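Local structure of ThermoDBP-single stranded DNA binding protein (Thermoproteus tenax, 3TEK) at residues 118-122 with 132-136. The protein binds single-stranded DNA, apparently in place of the canonical single-stranded DNA-binding protein in the Thermoproteales. Residues are numbered along the deposited sequence.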
ATOM      1  N   ILE A 118       0.557   7.998  -4.523  1.00 53.22           N
ATOM      2  CA  ILE A 118      -0.481   7.093  -4.930  1.00 51.16           C
ATOM      3  C   ILE A 118      -1.408   6.874  -3.767  1.00 51.48           C
ATOM      4  O   ILE A 118      -0.974   6.650  -2.680  1.00 52.97           O
ATOM      5  CB  ILE A 118       0.120   5.778  -5.341  1.00 50.81           C
ATOM      6  CG1 ILE A 118       0.994   5.998  -6.554  1.00 51.89           C
ATOM      7  CG2 ILE A 118      -0.932   4.762  -5.649  1.00 49.56           C
ATOM      8  CD1 ILE A 118       1.891   4.901  -6.845  1.00 51.21           C
ATOM      9  N   SER A 119      -2.695   6.965  -4.007  1.00 51.82           N
ATOM     10  CA  SER A 119      -3.655   6.551  -3.008  1.00 54.17           C
ATOM     11  C   SER A 119      -4.384   5.330  -3.559  1.00 53.58           C
ATOM     12  O   SER A 119      -4.777   5.285  -4.747  1.00 51.02           O
ATOM     13  CB  SER A 119      -4.659   7.639  -2.695  1.00 56.99           C
ATOM     14  OG  SER A 119      -5.488   7.842  -3.818  1.00 63.57           O
ATOM     15  N   THR A 120      -4.563   4.348  -2.700  1.00 49.66           N
ATOM     16  CA  THR A 120      -5.276   3.143  -3.099  1.00 50.83           C
ATOM     17  C   THR A 120      -6.036   2.567  -1.917  1.00 47.95           C
ATOM     18  O   THR A 120      -5.955   3.083  -0.799  1.00 50.63           O
ATOM     19  CB  THR A 120      -4.320   2.117  -3.723  1.00 51.55           C
ATOM     20  OG1 THR A 120      -5.094   1.054  -4.335  1.00 53.15           O
ATOM     21  CG2 THR A 120      -3.325   1.599  -2.672  1.00 52.91           C
ATOM     22  N   GLU A 121      -6.827   1.545  -2.184  1.00 47.31           N
ATOM     23  CA  GLU A 121      -7.585   0.858  -1.148  1.00 45.64           C
ATOM     24  C   GLU A 121      -7.254  -0.617  -1.145  1.00 43.40           C
ATOM     25  O   GLU A 121      -7.093  -1.220  -2.205  1.00 40.44           O
ATOM     26  CB  GLU A 121      -9.074   0.997  -1.390  1.00 48.91           C
ATOM     27  CG  GLU A 121      -9.595   2.393  -1.259  1.00 54.19           C
ATOM     28  CD  GLU A 121     -11.118   2.428  -1.048  1.00 56.08           C
ATOM     29  OE1 GLU A 121     -11.795   1.358  -1.046  1.00 56.76           O
ATOM     30  OE2 GLU A 121     -11.617   3.543  -0.876  1.00 59.45           O
ATOM     31  N   LEU A 122      -7.159  -1.171   0.063  1.00 41.37           N
ATOM     32  CA  LEU A 122      -6.880  -2.590   0.316  1.00 41.98           C
ATOM     33  C   LEU A 122      -7.926  -3.143   1.303  1.00 41.28           C
ATOM     34  O   LEU A 122      -8.442  -2.394   2.158  1.00 40.65           O
ATOM     35  CB  LEU A 122      -5.472  -2.753   0.945  1.00 42.24           C
ATOM     36  CG  LEU A 122      -4.342  -1.826   0.425  1.00 44.75           C
ATOM     37  CD1 LEU A 122      -3.104  -1.864   1.305  1.00 45.17           C
ATOM     38  CD2 LEU A 122      -3.963  -2.197  -1.028  1.00 44.20           C
ATOM     39  N   LEU A 132      -6.255  -7.988  -0.267  1.00 47.76           N
ATOM     40  CA  LEU A 132      -6.890  -7.837  -1.586  1.00 47.74           C
ATOM     41  C   LEU A 132      -6.733  -6.382  -2.007  1.00 47.33           C
ATOM     42  O   LEU A 132      -6.947  -5.457  -1.216  1.00 46.97           O
ATOM     43  CB  LEU A 132      -8.377  -8.261  -1.553  1.00 48.54           C
ATOM     44  CG  LEU A 132      -8.663  -9.706  -1.078  1.00 51.19           C
ATOM     45  CD1 LEU A 132     -10.099  -9.883  -0.573  1.00 50.32           C
ATOM     46  CD2 LEU A 132      -8.297 -10.793  -2.154  1.00 53.00           C
ATOM     47  N   TRP A 133      -6.275  -6.179  -3.231  1.00 47.16           N
ATOM     48  CA  TRP A 133      -6.081  -4.844  -3.776  1.00 47.39           C
ATOM     49  C   TRP A 133      -7.374  -4.410  -4.472  1.00 49.17           C
ATOM     50  O   TRP A 133      -7.843  -5.109  -5.351  1.00 48.83           O
ATOM     51  CB  TRP A 133      -4.960  -4.882  -4.798  1.00 48.58           C
ATOM     52  CG  TRP A 133      -4.624  -3.576  -5.411  1.00 47.96           C
ATOM     53  CD1 TRP A 133      -4.884  -2.322  -4.927  1.00 47.53           C
ATOM     54  CD2 TRP A 133      -3.911  -3.393  -6.621  1.00 49.53           C
ATOM     55  NE1 TRP A 133      -4.394  -1.377  -5.781  1.00 48.25           N
ATOM     56  CE2 TRP A 133      -3.794  -2.005  -6.836  1.00 49.24           C
ATOM     57  CE3 TRP A 133      -3.377  -4.266  -7.555  1.00 52.03           C
ATOM     58  CZ2 TRP A 133      -3.153  -1.471  -7.944  1.00 50.71           C
ATOM     59  CZ3 TRP A 133      -2.741  -3.729  -8.691  1.00 54.05           C
ATOM     60  CH2 TRP A 133      -2.641  -2.344  -8.864  1.00 52.20           C
ATOM     61  N   ASN A 134      -7.928  -3.264  -4.059  1.00 49.66           N
ATOM     62  CA  ASN A 134      -9.113  -2.658  -4.675  1.00 52.12           C
ATOM     63  C   ASN A 134      -8.612  -1.723  -5.766  1.00 51.48           C
ATOM     64  O   ASN A 134      -8.607  -0.503  -5.583  1.00 49.83           O
ATOM     65  CB  ASN A 134      -9.915  -1.919  -3.587  1.00 55.23           C
ATOM     66  CG  ASN A 134     -11.331  -1.523  -4.012  1.00 60.12           C
ATOM     67  OD1 ASN A 134     -11.916  -2.085  -4.937  1.00 65.05           O
ATOM     68  ND2 ASN A 134     -11.904  -0.552  -3.283  1.00 61.02           N
ATOM     69  N   ARG A 135      -8.127  -2.317  -6.863  1.00 49.87           N
ATOM     70  CA  ARG A 135      -7.422  -1.569  -7.924  1.00 53.06           C
ATOM     71  C   ARG A 135      -8.252  -0.428  -8.491  1.00 51.29           C
ATOM     72  O   ARG A 135      -7.698   0.608  -8.857  1.00 52.12           O
ATOM     73  CB  ARG A 135      -7.033  -2.450  -9.141  1.00 55.54           C
ATOM     74  CG  ARG A 135      -6.495  -3.830  -8.840  1.00 60.51           C
ATOM     75  N   ASP A 136      -9.564  -0.656  -8.619  1.00 50.13           N
ATOM     76  CA  ASP A 136     -10.488   0.361  -9.188  1.00 52.33           C
ATOM     77  C   ASP A 136     -10.391   1.696  -8.442  1.00 52.25           C
ATOM     78  O   ASP A 136     -10.679   2.730  -9.019  1.00 50.16           O
ATOM     79  CB  ASP A 136     -11.951  -0.102  -9.155  1.00 53.62           C
ATOM     80  CG  ASP A 136     -12.229  -1.295 -10.079  1.00 54.65           C
ATOM     81  OD1 ASP A 136     -11.342  -1.650 -10.897  1.00 52.78           O
ATOM     82  OD2 ASP A 136     -13.364  -1.847  -9.991  1.00 53.07           O
TER
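Antiparallel strands need not stay paired along their whole length, and 118-122 with 132-136 illustrates how one edge peels off. The strand axes approach to 4.8 Å, and their N-to-C directions differ by 136°, antiparallel but 44° from exact opposition; CA atoms lie 4.7 Å apart at the non-hydrogen-bonded pair Leu122–Trp133 and 7.1 Å apart from Thr120 to Arg135. Asn134 N still donates to Glu121 O (2.9 Å), and Leu122 CA makes a CA-H...O contact with Leu132 O (3.3 Å). Asn134 is also the centre of an inverse gamma turn, and the chain turns a corner at Asp136; strand 131-142, interrupted here, is the outer arm of a β-hairpin at the edge of an antiparallel four-stranded sheet. Where the backbones diverge, a side chain reaches across: Trp133 NE1 donates to Thr120 OG1 (2.9 Å), with the hydroxyl near the indole plane, while Thr138 beyond the break also hydrogen-bonds to Thr120. Leu122 CD2 packs against Trp133 CD1 (4.0 Å), and both residues touch Leu92 of helix 83-108. On the opposite face, Asn134 ND2 donates to Glu121 OE1 (2.9 Å).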